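Local coordinates for protein alpha-glucosidase (Bacteroides thetaiotaomicron, PDB 5XFM) that hydrolyses beta-L-arabinopyranosides and alpha-galactosides as a bifunctional, probably calcium-dependent, glycoside hydrolase of family 97, at residues F124-P129 and K140-G145; C101-E106 and L111-R116; G490-N495 and D545-V550; S322-E327 and F529-N534. The protein carries 1 engineered substitution. All coordinates share one frame; numbering follows the deposited sequence.

Contact 1: residues F124-P129 and K140-G145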
loop_
_atom_site.group_PDB
_atom_site.type_symbol
_atom_site.label_atom_id
_atom_site.label_comp_id
_atom_site.label_asym_id
_atom_site.label_seq_id
_atom_site.Cartn_x
_atom_site.Cartn_y
_atom_site.Cartn_z
ATOM N N PHE A 124 -1.640 17.763 -4.703
ATOM C CA PHE A 124 -2.532 18.880 -4.972
ATOM C C PHE A 124 -3.988 18.518 -4.803
ATOM O O PHE A 124 -4.372 17.368 -4.976
ATOM C CB PHE A 124 -2.279 19.471 -6.371
ATOM C CG PHE A 124 -2.787 18.634 -7.510
ATOM C CD1 PHE A 124 -1.984 17.661 -8.080
ATOM C CD2 PHE A 124 -4.045 18.859 -8.050
ATOM C CE1 PHE A 124 -2.437 16.908 -9.136
ATOM C CE2 PHE A 124 -4.504 18.101 -9.108
ATOM C CZ PHE A 124 -3.696 17.123 -9.649
ATOM N N ARG A 125 -4.791 19.500 -4.414
ATOM C CA ARG A 125 -6.210 19.234 -4.212
ATOM C C ARG A 125 -7.053 20.448 -4.544
ATOM O O ARG A 125 -6.537 21.556 -4.696
ATOM C CB ARG A 125 -6.484 18.785 -2.772
ATOM C CG ARG A 125 -6.298 19.869 -1.726
ATOM C CD ARG A 125 -6.963 19.483 -0.410
ATOM N NE ARG A 125 -6.619 20.423 0.650
ATOM C CZ ARG A 125 -6.868 20.231 1.942
ATOM N NH1 ARG A 125 -7.461 19.117 2.359
ATOM N NH2 ARG A 125 -6.509 21.155 2.821
ATOM N N TYR A 126 -8.352 20.223 -4.699
ATOM C CA TYR A 126 -9.283 21.313 -4.939
ATOM C C TYR A 126 -9.992 21.705 -3.647
ATOM O O TYR A 126 -10.241 20.858 -2.791
ATOM C CB TYR A 126 -10.318 20.920 -5.990
ATOM C CG TYR A 126 -9.745 20.391 -7.280
ATOM C CD1 TYR A 126 -9.580 19.027 -7.474
ATOM C CD2 TYR A 126 -9.383 21.251 -8.314
ATOM C CE1 TYR A 126 -9.072 18.528 -8.651
ATOM C CE2 TYR A 126 -8.867 20.761 -9.498
ATOM C CZ TYR A 126 -8.714 19.394 -9.661
ATOM O OH TYR A 126 -8.208 18.884 -10.835
ATOM N N THR A 127 -10.336 22.980 -3.517
ATOM C CA THR A 127 -11.211 23.421 -2.436
ATOM C C THR A 127 -12.457 24.075 -3.025
ATOM O O THR A 127 -12.399 24.695 -4.090
ATOM C CB THR A 127 -10.503 24.399 -1.467
ATOM O OG1 THR A 127 -9.986 25.527 -2.186
ATOM C CG2 THR A 127 -9.361 23.701 -0.740
ATOM N N LEU A 128 -13.583 23.902 -2.340
ATOM C CA LEU A 128 -14.841 24.532 -2.725
ATOM C C LEU A 128 -15.421 25.288 -1.536
ATOM O O LEU A 128 -15.686 24.698 -0.491
ATOM C CB LEU A 128 -15.850 23.494 -3.219
ATOM C CG LEU A 128 -15.585 22.742 -4.522
ATOM C CD1 LEU A 128 -16.372 21.461 -4.521
ATOM C CD2 LEU A 128 -15.999 23.606 -5.706
ATOM N N PRO A 129 -15.615 26.601 -1.692
ATOM C CA PRO A 129 -16.156 27.424 -0.607
ATOM C C PRO A 129 -17.680 27.361 -0.542
ATOM O O PRO A 129 -18.314 26.874 -1.482
ATOM C CB PRO A 129 -15.687 28.833 -0.981
ATOM C CG PRO A 129 -15.697 28.810 -2.481
ATOM C CD PRO A 129 -15.282 27.407 -2.883
ATOM N N LYS A 140 -19.794 15.626 -9.800
ATOM C CA LYS A 140 -20.222 14.694 -10.833
ATOM C C LYS A 140 -19.023 14.016 -11.484
ATOM O O LYS A 140 -19.090 12.836 -11.835
ATOM C CB LYS A 140 -21.047 15.406 -11.913
ATOM C CG LYS A 140 -22.337 16.056 -11.433
ATOM C CD LYS A 140 -23.104 16.673 -12.598
ATOM C CE LYS A 140 -24.270 17.530 -12.112
ATOM N NZ LYS A 140 -25.327 16.734 -11.423
ATOM N N GLU A 141 -17.928 14.758 -11.641
ATOM C CA GLU A 141 -16.773 14.199 -12.345
ATOM C C GLU A 141 -15.499 15.020 -12.157
ATOM O O GLU A 141 -15.564 16.224 -12.005
ATOM C CB GLU A 141 -17.131 14.101 -13.831
ATOM C CG GLU A 141 -16.030 13.750 -14.791
ATOM C CD GLU A 141 -16.555 13.681 -16.210
ATOM O OE1 GLU A 141 -17.501 14.440 -16.518
ATOM O OE2 GLU A 141 -16.042 12.869 -17.009
ATOM N N GLU A 142 -14.339 14.375 -12.146
ATOM C CA GLU A 142 -13.079 15.112 -12.165
ATOM C C GLU A 142 -12.476 15.079 -13.563
ATOM O O GLU A 142 -12.481 14.042 -14.225
ATOM C CB GLU A 142 -12.082 14.557 -11.135
ATOM C CG GLU A 142 -12.178 15.225 -9.770
ATOM C CD GLU A 142 -11.169 14.699 -8.760
ATOM O OE1 GLU A 142 -9.945 14.849 -8.971
ATOM O OE2 GLU A 142 -11.609 14.136 -7.735
ATOM N N GLN A 143 -12.012 16.234 -14.026
ATOM C CA GLN A 143 -11.280 16.329 -15.283
ATOM C C GLN A 143 -9.787 16.097 -15.017
ATOM O O GLN A 143 -9.005 15.879 -15.942
ATOM C CB GLN A 143 -11.530 17.690 -15.938
ATOM C CG GLN A 143 -10.722 17.979 -17.192
ATOM C CD GLN A 143 -11.314 19.121 -17.998
ATOM O OE1 GLN A 143 -12.234 18.923 -18.788
ATOM N NE2 GLN A 143 -10.798 20.325 -17.787
ATOM N N THR A 144 -9.417 16.149 -13.737
ATOM C CA THR A 144 -8.035 15.981 -13.276
ATOM C C THR A 144 -7.299 14.893 -14.042
ATOM O O THR A 144 -7.761 13.750 -14.120
ATOM C CB THR A 144 -7.989 15.634 -11.771
ATOM O OG1 THR A 144 -8.798 16.559 -11.032
ATOM C CG2 THR A 144 -6.555 15.660 -11.243
ATOM N N GLY A 145 -6.146 15.245 -14.598
ATOM C CA GLY A 145 -5.423 14.319 -15.455
ATOM C C GLY A 145 -3.914 14.327 -15.301
ATOM O O GLY A 145 -3.341 15.146 -14.579
#

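Contact 2: residues C101-E106 and L111-R116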
loop_
_atom_site.group_PDB
_atom_site.type_symbol
_atom_site.label_atom_id
_atom_site.label_comp_id
_atom_site.label_asym_id
_atom_site.label_seq_id
_atom_site.Cartn_x
_atom_site.Cartn_y
_atom_site.Cartn_z
ATOM N N CYS A 101 -4.000 28.628 -5.734
ATOM C CA CYS A 101 -4.586 29.276 -6.898
ATOM C C CYS A 101 -6.088 29.484 -6.725
ATOM O O CYS A 101 -6.821 28.560 -6.359
ATOM C CB CYS A 101 -4.307 28.449 -8.156
ATOM S SG CYS A 101 -2.545 28.315 -8.546
ATOM N N HIS A 102 -6.536 30.706 -6.992
ATOM C CA HIS A 102 -7.952 31.033 -6.918
ATOM C C HIS A 102 -8.548 31.147 -8.308
ATOM O O HIS A 102 -8.205 32.051 -9.072
ATOM C CB HIS A 102 -8.171 32.325 -6.125
ATOM C CG HIS A 102 -7.753 32.229 -4.690
ATOM N ND1 HIS A 102 -6.466 32.480 -4.268
ATOM C CD2 HIS A 102 -8.459 31.915 -3.578
ATOM C CE1 HIS A 102 -6.394 32.318 -2.958
ATOM N NE2 HIS A 102 -7.591 31.978 -2.515
ATOM N N LEU A 103 -9.440 30.214 -8.627
ATOM C CA LEU A 103 -10.035 30.120 -9.952
ATOM C C LEU A 103 -11.497 30.535 -9.945
ATOM O O LEU A 103 -12.188 30.414 -8.934
ATOM C CB LEU A 103 -9.928 28.695 -10.503
ATOM C CG LEU A 103 -8.559 28.025 -10.526
ATOM C CD1 LEU A 103 -8.694 26.604 -11.057
ATOM C CD2 LEU A 103 -7.606 28.826 -11.378
ATOM N N GLU A 104 -11.962 31.002 -11.100
ATOM C CA GLU A 104 -13.347 31.414 -11.276
ATOM C C GLU A 104 -13.839 30.967 -12.649
ATOM O O GLU A 104 -13.099 31.063 -13.628
ATOM C CB GLU A 104 -13.457 32.933 -11.123
ATOM C CG GLU A 104 -14.804 33.441 -10.666
ATOM C CD GLU A 104 -14.773 34.922 -10.319
ATOM O OE1 GLU A 104 -14.100 35.293 -9.334
ATOM O OE2 GLU A 104 -15.429 35.714 -11.028
ATOM N N ASN A 105 -15.071 30.468 -12.733
ATOM C CA ASN A 105 -15.652 30.159 -14.035
ATOM C C ASN A 105 -16.412 31.358 -14.586
ATOM O O ASN A 105 -16.500 32.388 -13.927
ATOM C CB ASN A 105 -16.572 28.927 -13.982
ATOM C CG ASN A 105 -17.798 29.121 -13.099
ATOM O OD1 ASN A 105 -18.070 30.210 -12.592
ATOM N ND2 ASN A 105 -18.562 28.051 -12.934
ATOM N N GLU A 106 -16.967 31.207 -15.785
ATOM C CA GLU A 106 -17.620 32.309 -16.479
ATOM C C GLU A 106 -18.840 32.815 -15.724
ATOM O O GLU A 106 -19.236 33.969 -15.880
ATOM C CB GLU A 106 -18.039 31.885 -17.891
ATOM C CG GLU A 106 -16.887 31.723 -18.870
ATOM C CD GLU A 106 -17.322 31.126 -20.199
ATOM O OE1 GLU A 106 -18.169 30.205 -20.188
ATOM O OE2 GLU A 106 -16.819 31.577 -21.251
ATOM N N LEU A 111 -13.413 28.357 -7.278
ATOM C CA LEU A 111 -12.785 27.076 -6.957
ATOM C C LEU A 111 -11.301 27.267 -6.623
ATOM O O LEU A 111 -10.593 27.957 -7.339
ATOM C CB LEU A 111 -12.947 26.092 -8.129
ATOM C CG LEU A 111 -12.147 24.784 -8.111
ATOM C CD1 LEU A 111 -12.745 23.800 -7.127
ATOM C CD2 LEU A 111 -12.069 24.154 -9.496
ATOM N N GLY A 112 -10.823 26.661 -5.541
ATOM C CA GLY A 112 -9.404 26.748 -5.228
ATOM C C GLY A 112 -8.616 25.517 -5.671
ATOM O O GLY A 112 -9.161 24.415 -5.728
ATOM N N VAL A 113 -7.341 25.705 -6.013
ATOM C CA VAL A 113 -6.425 24.581 -6.241
ATOM C C VAL A 113 -5.136 24.802 -5.458
ATOM O O VAL A 113 -4.505 25.842 -5.580
ATOM C CB VAL A 113 -6.080 24.388 -7.743
ATOM C CG1 VAL A 113 -5.311 23.087 -7.960
ATOM C CG2 VAL A 113 -7.330 24.404 -8.592
ATOM N N ILE A 114 -4.751 23.822 -4.650
ATOM C CA ILE A 114 -3.572 23.941 -3.796
ATOM C C ILE A 114 -2.515 22.918 -4.163
ATOM O O ILE A 114 -2.797 21.717 -4.188
ATOM C CB ILE A 114 -3.917 23.760 -2.300
ATOM C CG1 ILE A 114 -4.857 24.862 -1.823
ATOM C CG2 ILE A 114 -2.648 23.777 -1.456
ATOM C CD1 ILE A 114 -6.304 24.577 -2.058
ATOM N N PHE A 115 -1.303 23.407 -4.412
ATOM C CA PHE A 115 -0.138 22.574 -4.703
ATOM C C PHE A 115 0.872 22.618 -3.564
ATOM O O PHE A 115 1.263 23.690 -3.123
ATOM C CB PHE A 115 0.556 23.034 -5.991
ATOM C CG PHE A 115 -0.340 23.065 -7.200
ATOM C CD1 PHE A 115 -1.117 24.178 -7.480
ATOM C CD2 PHE A 115 -0.393 21.980 -8.066
ATOM C CE1 PHE A 115 -1.930 24.212 -8.600
ATOM C CE2 PHE A 115 -1.209 22.003 -9.190
ATOM C CZ PHE A 115 -1.978 23.120 -9.457
ATOM N N ARG A 116 1.270 21.456 -3.063
ATOM C CA ARG A 116 2.375 21.369 -2.114
ATOM C C ARG A 116 3.514 20.597 -2.748
ATOM O O ARG A 116 3.384 19.414 -3.056
ATOM C CB ARG A 116 1.925 20.711 -0.812
ATOM C CG ARG A 116 0.959 21.566 -0.019
ATOM C CD ARG A 116 0.390 20.830 1.180
ATOM N NE ARG A 116 -0.546 21.681 1.906
ATOM C CZ ARG A 116 -1.300 21.271 2.921
ATOM N NH1 ARG A 116 -1.245 20.007 3.325
ATOM N NH2 ARG A 116 -2.124 22.122 3.518
#

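Contact 3: residues G490-N495 and D545-V550. Engineered in segment 490-495: Leu493 (natural residue Phe).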
loop_
_atom_site.group_PDB
_atom_site.type_symbol
_atom_site.label_atom_id
_atom_site.label_comp_id
_atom_site.label_asym_id
_atom_site.label_seq_id
_atom_site.Cartn_x
_atom_site.Cartn_y
_atom_site.Cartn_z
ATOM N N GLY A 490 1.546 -11.641 3.717
ATOM C CA GLY A 490 1.566 -13.015 4.197
ATOM C C GLY A 490 2.733 -13.817 3.636
ATOM O O GLY A 490 2.619 -15.018 3.379
ATOM N N GLY A 491 3.860 -13.142 3.455
ATOM C CA GLY A 491 5.037 -13.733 2.846
ATOM C C GLY A 491 5.882 -14.629 3.736
ATOM O O GLY A 491 5.484 -14.999 4.844
ATOM N N CYS A 492 7.056 -14.979 3.215
ATOM C CA CYS A 492 8.004 -15.897 3.848
ATOM C C CYS A 492 7.437 -17.305 3.940
ATOM O O CYS A 492 7.012 -17.752 5.006
ATOM C CB CYS A 492 8.433 -15.421 5.235
ATOM S SG CYS A 492 9.884 -16.322 5.849
ATOM N N LEU A 493 7.419 -17.986 2.803
ATOM C CA LEU A 493 7.049 -19.390 2.749
ATOM C C LEU A 493 8.316 -20.226 2.794
ATOM O O LEU A 493 9.105 -20.218 1.851
ATOM C CB LEU A 493 6.243 -19.699 1.483
ATOM C CG LEU A 493 4.799 -19.199 1.465
ATOM C CD1 LEU A 493 4.444 -18.599 0.119
ATOM C CD2 LEU A 493 3.849 -20.330 1.806
ATOM N N LEU A 494 8.518 -20.942 3.893
ATOM C CA LEU A 494 9.724 -21.738 4.036
ATOM C C LEU A 494 9.441 -23.194 3.673
ATOM O O LEU A 494 10.363 -23.975 3.457
ATOM C CB LEU A 494 10.290 -21.604 5.449
ATOM C CG LEU A 494 10.868 -20.210 5.715
ATOM C CD1 LEU A 494 11.453 -20.091 7.110
ATOM C CD2 LEU A 494 11.933 -19.890 4.676
ATOM N N ASN A 495 8.159 -23.540 3.582
ATOM C CA ASN A 495 7.732 -24.781 2.939
ATOM C C ASN A 495 8.208 -24.848 1.485
ATOM O O ASN A 495 8.263 -23.828 0.802
ATOM C CB ASN A 495 6.205 -24.903 2.990
ATOM C CG ASN A 495 5.716 -25.701 4.185
ATOM O OD1 ASN A 495 6.395 -25.804 5.206
ATOM N ND2 ASN A 495 4.509 -26.236 4.076
ATOM N N ASP A 545 15.847 -19.330 13.003
ATOM C CA ASP A 545 16.528 -18.466 13.954
ATOM C C ASP A 545 16.380 -17.018 13.535
ATOM O O ASP A 545 16.096 -16.156 14.365
ATOM C CB ASP A 545 18.011 -18.830 14.089
ATOM C CG ASP A 545 18.236 -20.059 14.954
ATOM O OD1 ASP A 545 17.424 -20.298 15.873
ATOM O OD2 ASP A 545 19.236 -20.774 14.736
ATOM N N PHE A 546 16.586 -16.745 12.250
ATOM C CA PHE A 546 16.365 -15.393 11.755
ATOM C C PHE A 546 14.922 -14.957 12.005
ATOM O O PHE A 546 14.677 -13.865 12.531
ATOM C CB PHE A 546 16.661 -15.281 10.262
ATOM C CG PHE A 546 16.220 -13.967 9.660
ATOM C CD1 PHE A 546 17.026 -12.844 9.756
ATOM C CD2 PHE A 546 14.988 -13.844 9.042
ATOM C CE1 PHE A 546 16.621 -11.635 9.225
ATOM C CE2 PHE A 546 14.578 -12.635 8.513
ATOM C CZ PHE A 546 15.394 -11.534 8.601
ATOM N N MET A 547 13.972 -15.814 11.628
ATOM C CA MET A 547 12.554 -15.471 11.732
ATOM C C MET A 547 12.162 -15.198 13.179
ATOM O O MET A 547 11.202 -14.474 13.444
ATOM C CB MET A 547 11.678 -16.569 11.135
ATOM C CG MET A 547 11.769 -16.636 9.621
ATOM S SD MET A 547 11.428 -15.036 8.866
ATOM C CE MET A 547 9.712 -14.795 9.312
ATOM N N LYS A 548 12.900 -15.786 14.114
ATOM C CA LYS A 548 12.685 -15.480 15.523
ATOM C C LYS A 548 13.044 -14.027 15.886
ATOM O O LYS A 548 12.507 -13.477 16.848
ATOM C CB LYS A 548 13.469 -16.455 16.399
ATOM C CG LYS A 548 12.744 -17.774 16.630
ATOM C CD LYS A 548 13.701 -18.868 17.077
ATOM C CE LYS A 548 12.991 -19.909 17.938
ATOM N NZ LYS A 548 12.984 -21.264 17.318
ATOM N N ARG A 549 13.946 -13.405 15.128
ATOM C CA ARG A 549 14.408 -12.051 15.451
ATOM C C ARG A 549 13.902 -10.978 14.497
ATOM O O ARG A 549 14.253 -9.806 14.644
ATOM C CB ARG A 549 15.938 -11.994 15.470
ATOM C CG ARG A 549 16.604 -13.019 16.370
ATOM C CD ARG A 549 18.090 -12.731 16.541
ATOM N NE ARG A 549 18.901 -13.931 16.345
ATOM C CZ ARG A 549 19.885 -14.037 15.452
ATOM N NH1 ARG A 549 20.197 -13.008 14.671
ATOM N NH2 ARG A 549 20.562 -15.174 15.342
ATOM N N VAL A 550 13.082 -11.365 13.525
ATOM C CA VAL A 550 12.622 -10.419 12.508
ATOM C C VAL A 550 11.803 -9.247 13.081
ATOM O O VAL A 550 10.899 -9.433 13.900
ATOM C CB VAL A 550 11.797 -11.158 11.403
ATOM C CG1 VAL A 550 10.465 -11.666 11.934
ATOM C CG2 VAL A 550 11.599 -10.267 10.186
#

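Contact 4: residues S322-E327 and F529-N534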
loop_
_atom_site.group_PDB
_atom_site.type_symbol
_atom_site.label_atom_id
_atom_site.label_comp_id
_atom_site.label_asym_id
_atom_site.label_seq_id
_atom_site.Cartn_x
_atom_site.Cartn_y
_atom_site.Cartn_z
ATOM N N SER A 322 3.990 -19.323 20.355
ATOM C CA SER A 322 4.713 -19.289 21.621
ATOM C C SER A 322 6.172 -19.717 21.454
ATOM O O SER A 322 7.081 -19.082 21.989
ATOM C CB SER A 322 4.024 -20.181 22.652
ATOM O OG SER A 322 4.575 -19.975 23.935
ATOM N N ALA A 323 6.386 -20.793 20.704
ATOM C CA ALA A 323 7.726 -21.314 20.448
ATOM C C ALA A 323 8.561 -20.339 19.624
ATOM O O ALA A 323 9.777 -20.245 19.788
ATOM C CB ALA A 323 7.640 -22.664 19.742
ATOM N N MET A 324 7.901 -19.630 18.719
ATOM C CA MET A 324 8.562 -18.632 17.898
ATOM C C MET A 324 8.749 -17.317 18.658
ATOM O O MET A 324 9.495 -16.437 18.229
ATOM C CB MET A 324 7.764 -18.406 16.614
ATOM C CG MET A 324 7.794 -19.594 15.673
ATOM S SD MET A 324 9.443 -19.952 15.036
ATOM C CE MET A 324 9.807 -18.433 14.154
ATOM N N GLY A 325 8.063 -17.184 19.790
ATOM C CA GLY A 325 8.106 -15.948 20.550
ATOM C C GLY A 325 7.296 -14.884 19.837
ATOM O O GLY A 325 7.520 -13.683 20.020
ATOM N N TYR A 326 6.359 -15.326 19.003
ATOM C CA TYR A 326 5.524 -14.401 18.245
ATOM C C TYR A 326 4.404 -13.847 19.114
ATOM O O TYR A 326 3.886 -14.539 19.998
ATOM C CB TYR A 326 4.950 -15.075 16.995
ATOM C CG TYR A 326 5.912 -15.099 15.825
ATOM C CD1 TYR A 326 7.245 -14.735 15.990
ATOM C CD2 TYR A 326 5.482 -15.456 14.553
ATOM C CE1 TYR A 326 8.125 -14.748 14.926
ATOM C CE2 TYR A 326 6.356 -15.469 13.483
ATOM C CZ TYR A 326 7.675 -15.114 13.675
ATOM O OH TYR A 326 8.548 -15.126 12.616
ATOM N N GLU A 327 4.048 -12.590 18.859
ATOM C CA GLU A 327 3.041 -11.885 19.646
ATOM C C GLU A 327 1.617 -12.334 19.364
ATOM O O GLU A 327 0.762 -12.273 20.246
ATOM C CB GLU A 327 3.143 -10.372 19.429
ATOM C CG GLU A 327 4.402 -9.734 19.990
ATOM C CD GLU A 327 5.650 -10.079 19.203
ATOM O OE1 GLU A 327 5.579 -10.111 17.956
ATOM O OE2 GLU A 327 6.703 -10.318 19.833
ATOM N N PHE A 529 3.166 -14.067 8.843
ATOM C CA PHE A 529 3.989 -14.823 7.906
ATOM C C PHE A 529 3.412 -16.199 7.625
ATOM O O PHE A 529 2.627 -16.732 8.417
ATOM C CB PHE A 529 5.421 -14.959 8.430
ATOM C CG PHE A 529 6.151 -13.653 8.543
ATOM C CD1 PHE A 529 6.592 -13.194 9.772
ATOM C CD2 PHE A 529 6.382 -12.878 7.417
ATOM C CE1 PHE A 529 7.256 -11.992 9.876
ATOM C CE2 PHE A 529 7.045 -11.678 7.513
ATOM C CZ PHE A 529 7.488 -11.234 8.744
ATOM N N ALA A 530 3.799 -16.772 6.491
ATOM C CA ALA A 530 3.282 -18.073 6.095
ATOM C C ALA A 530 4.132 -19.235 6.620
ATOM O O ALA A 530 4.366 -20.209 5.912
ATOM C CB ALA A 530 3.184 -18.141 4.585
ATOM N N LEU A 531 4.567 -19.143 7.871
ATOM C CA LEU A 531 5.287 -20.242 8.497
ATOM C C LEU A 531 4.312 -21.328 8.949
ATOM O O LEU A 531 3.104 -21.103 9.020
ATOM C CB LEU A 531 6.113 -19.744 9.685
ATOM C CG LEU A 531 7.224 -18.747 9.374
ATOM C CD1 LEU A 531 7.964 -18.355 10.639
ATOM C CD2 LEU A 531 8.173 -19.321 8.346
ATOM N N ALA A 532 4.844 -22.508 9.243
ATOM C CA ALA A 532 4.045 -23.607 9.789
ATOM C C ALA A 532 4.886 -24.395 10.801
ATOM O O ALA A 532 6.113 -24.380 10.724
ATOM C CB ALA A 532 3.545 -24.494 8.679
ATOM N N PRO A 533 4.235 -25.067 11.764
ATOM C CA PRO A 533 4.969 -25.772 12.826
ATOM C C PRO A 533 6.047 -26.735 12.316
ATOM O O PRO A 533 7.148 -26.793 12.879
ATOM C CB PRO A 533 3.869 -26.544 13.560
ATOM C CG PRO A 533 2.620 -25.792 13.291
ATOM C CD PRO A 533 2.778 -25.081 11.984
ATOM N N ASN A 534 5.739 -27.459 11.246
ATOM C CA ASN A 534 6.688 -28.394 10.648
ATOM C C ASN A 534 7.998 -27.735 10.213
ATOM O O ASN A 534 9.010 -28.418 10.042
ATOM C CB ASN A 534 6.042 -29.105 9.459
ATOM C CG ASN A 534 5.509 -28.142 8.425
ATOM O OD1 ASN A 534 4.448 -27.549 8.607
ATOM N ND2 ASN A 534 6.233 -27.993 7.326
#

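Contact 1: residues F124-P129 and K140-G145
The two facing beta sheets of the N-terminal GH97 domain meet here, with Tyr126 and Phe124 of strand 121-128 reaching Thr144 and Glu142 of segment 140-145. The phenol of Tyr126 and the hydroxyl of Thr144 face each other between the layers. Their oxygens form a hydrogen bond, Tyr126 OH to Thr144 OG1 at 2.4 Å, a length that is doubtfully short. Either hydroxyl could be the donor. Thr144 OG1 lies near the plane of the tyrosine ring, at its edge. Glu142 OE1 sits along the same rim, 3.8 Å from Tyr126 CE1, with the carboxylate plane turned 78° from the ring. The fold is a beta sandwich of the galactose mutarotase clan, and this polar cluster is buried between its layers. Thr144 OG1 is also 2.9 Å from Glu142 OE1. Glu142 OE2 forms a salt bridge with Arg261, and Gly56 N bonds to Tyr126 OH. A phenylalanine in place of Tyr126 would probably leave Thr144 OG1 and Gly56 N without this buried partner. Phe124 has CG between the backbone N and carbonyl carbon (chi1 74°), which swings the ring across to Thr144. Thr144 CG2 lies at the ring edge, near its plane, 3.6 Å from Phe124 CZ.

Contact 2: residues C101-E106 and L111-R116
Cys101 and Val113 face each other as a hydrogen-bonded antiparallel pair. Cys101 N donates to Val113 O at 2.8 Å, almost straight (172° at the hydrogen). Val113 N returns a bond to Cys101 O at 2.9 Å. Leu103 and Leu111 form the next hydrogen-bonded pair: Leu103 N reaches Leu111 O at 2.8 Å, and Leu111 N reaches Leu103 O at 2.9 Å. In this last bond Leu111 N sits above the plane of the Leu103 carbonyl, 37° out of it. Between them His102 and Gly112 form a non-hydrogen-bonded pair. Here Gly112 CA makes a CA-H...O contact with Cys101 O at 3.4 Å. Together the strands make the beta hairpin 91-104 and 110-117 of the N-terminal sandwich domain. At its turn, Asn105 OD1 accepts from Gln109 N.

Cys101, Leu103, Leu111 and Val113 share one face of the sheet. Leu103 places CG beside its own backbone N (chi1 -53°), and its CD1 meets Val113 CG2 at 3.6 Å. Cys101 SG approaches the edge of the Phe115 ring, 4.1 Å from CE1, as a sulfur-aromatic contact. Leu70 adds to this face from strand 69-83, and Tyr126 from strand 121-128. His102 lies on the other face and is exposed. The polar main chain is thus paired off within the sheet, while a largely apolar set of side chains, with one thiol, is turned to the buried side.

Contact 3: residues G490-N495 and D545-V550
Met547 in helix 541-549 meets Cys492 and Leu494 of the loop 490-495. Just before it in the chain, Phe546 turns to a different neighbourhood. Its ring meets Tyr607 edge-to-face and touches Leu639 and Ile641 of strand 636-641. Phe546 O also accepts a backbone bond from Arg549 N at 2.7 Å.

Met547 points toward the loop, although the nearest CA atoms, of Cys492 and Met547, are 9.1 Å apart. The side chains fill that gap. The methionine chain bends twice, at chi2 (-54°) and chi3 (-65°), which brings the thioether around to Cys492. Its CG comes first, 4.3 Å from Leu494 CD1. SD follows, 3.6 Å from Cys492 SG, and then CE, 3.8 Å from the same sulfur. Cys492 extends its thiol opposite to the backbone N (chi1 -166°), straight out of the loop toward the helix. Thr519 of helix 512-521 touches both Cys492 and Met547. Further on, Val550 packs on Thr519 too.

Between the two contact residues of the loop, Leu493 is an engineered substitution for phenylalanine. Its side chain touches Ala530 and Leu303. The contact joins a long loop of the TIM-barrel domain to the helix that leads on to the C-terminal beta domain. The thiol meets the thioether and methyl of Met547, while the leucine methyl lies against its CG methylene. There is no polar bond, so loop and helix touch here through van der Waals packing, part polarisable sulfur and part hydrocarbon.

Contact 4: residues S322-E327 and F529-N534
Tyr326 OH is hydrogen-bonded to Met547 O of helix 541-549, and the same oxygen is flanked by Leu531 and Phe529. Leu531 CD1 lies 3.8 Å from Tyr326 OH, and Phe529 CD1 lies 4.0 Å from it. Both partner side chains lie roughly perpendicular to the tyrosine, and both meet its ring obliquely. The carbon contacts are looser, with Tyr326 CE2 at 4.4 Å from Phe529 CD1.

With chi2 of Tyr326 at 10°, one face of the ring rests on Met324 CB, which stands 3.7 Å above the plane and off toward the rim. Further along the Met324 side chain, two bends bring CE to Leu531 CD1 at 4.0 Å.

Met324 ends helix 311-324. Gly325 follows with positive phi (74°) as the C-prime residue of a Schellman motif. That turn sends the chain toward strand 328-331 of the TIM barrel. Residues 530-534 belong to the loop after the barrel strand 526-528. Leu531 of this loop also packs on Phe320 of helix 311-324 and on Leu494, and Phe529 touches Met547 and Val550.

A single phenol therefore works in two ways. Its hydroxyl pairs with a backbone carbonyl of the neighbouring helix, and its outer end is walled by hydrocarbon. The buried oxygen is satisfied within an otherwise apolar contact, which probably fixes the direction of the ring.

Contacts 1 and 2 are neighbours in the N-terminal sandwich, their centres 9 Å apart. Strand 121-128 of contact 1 adjoins strand 110-117 of contact 2 in one sheet: Thr127 N is 2.9 Å from Gly112 O. Contacts 3 and 4 form a second cluster in the barrel domain, with centres 8 Å apart. Besides the tyrosine bond, Ala530 N of contact 4 lies 2.9 Å from Gly491 O of contact 3. The centres of contacts 1 and 3 are about 44 Å apart, on opposite sides of the chain's centre. The calcium ion is held by Glu174, Glu452 and Glu458, outside all four contacts. Gly490 O of contact 3 bonds Ser457 OG, next to Glu458 in the chain.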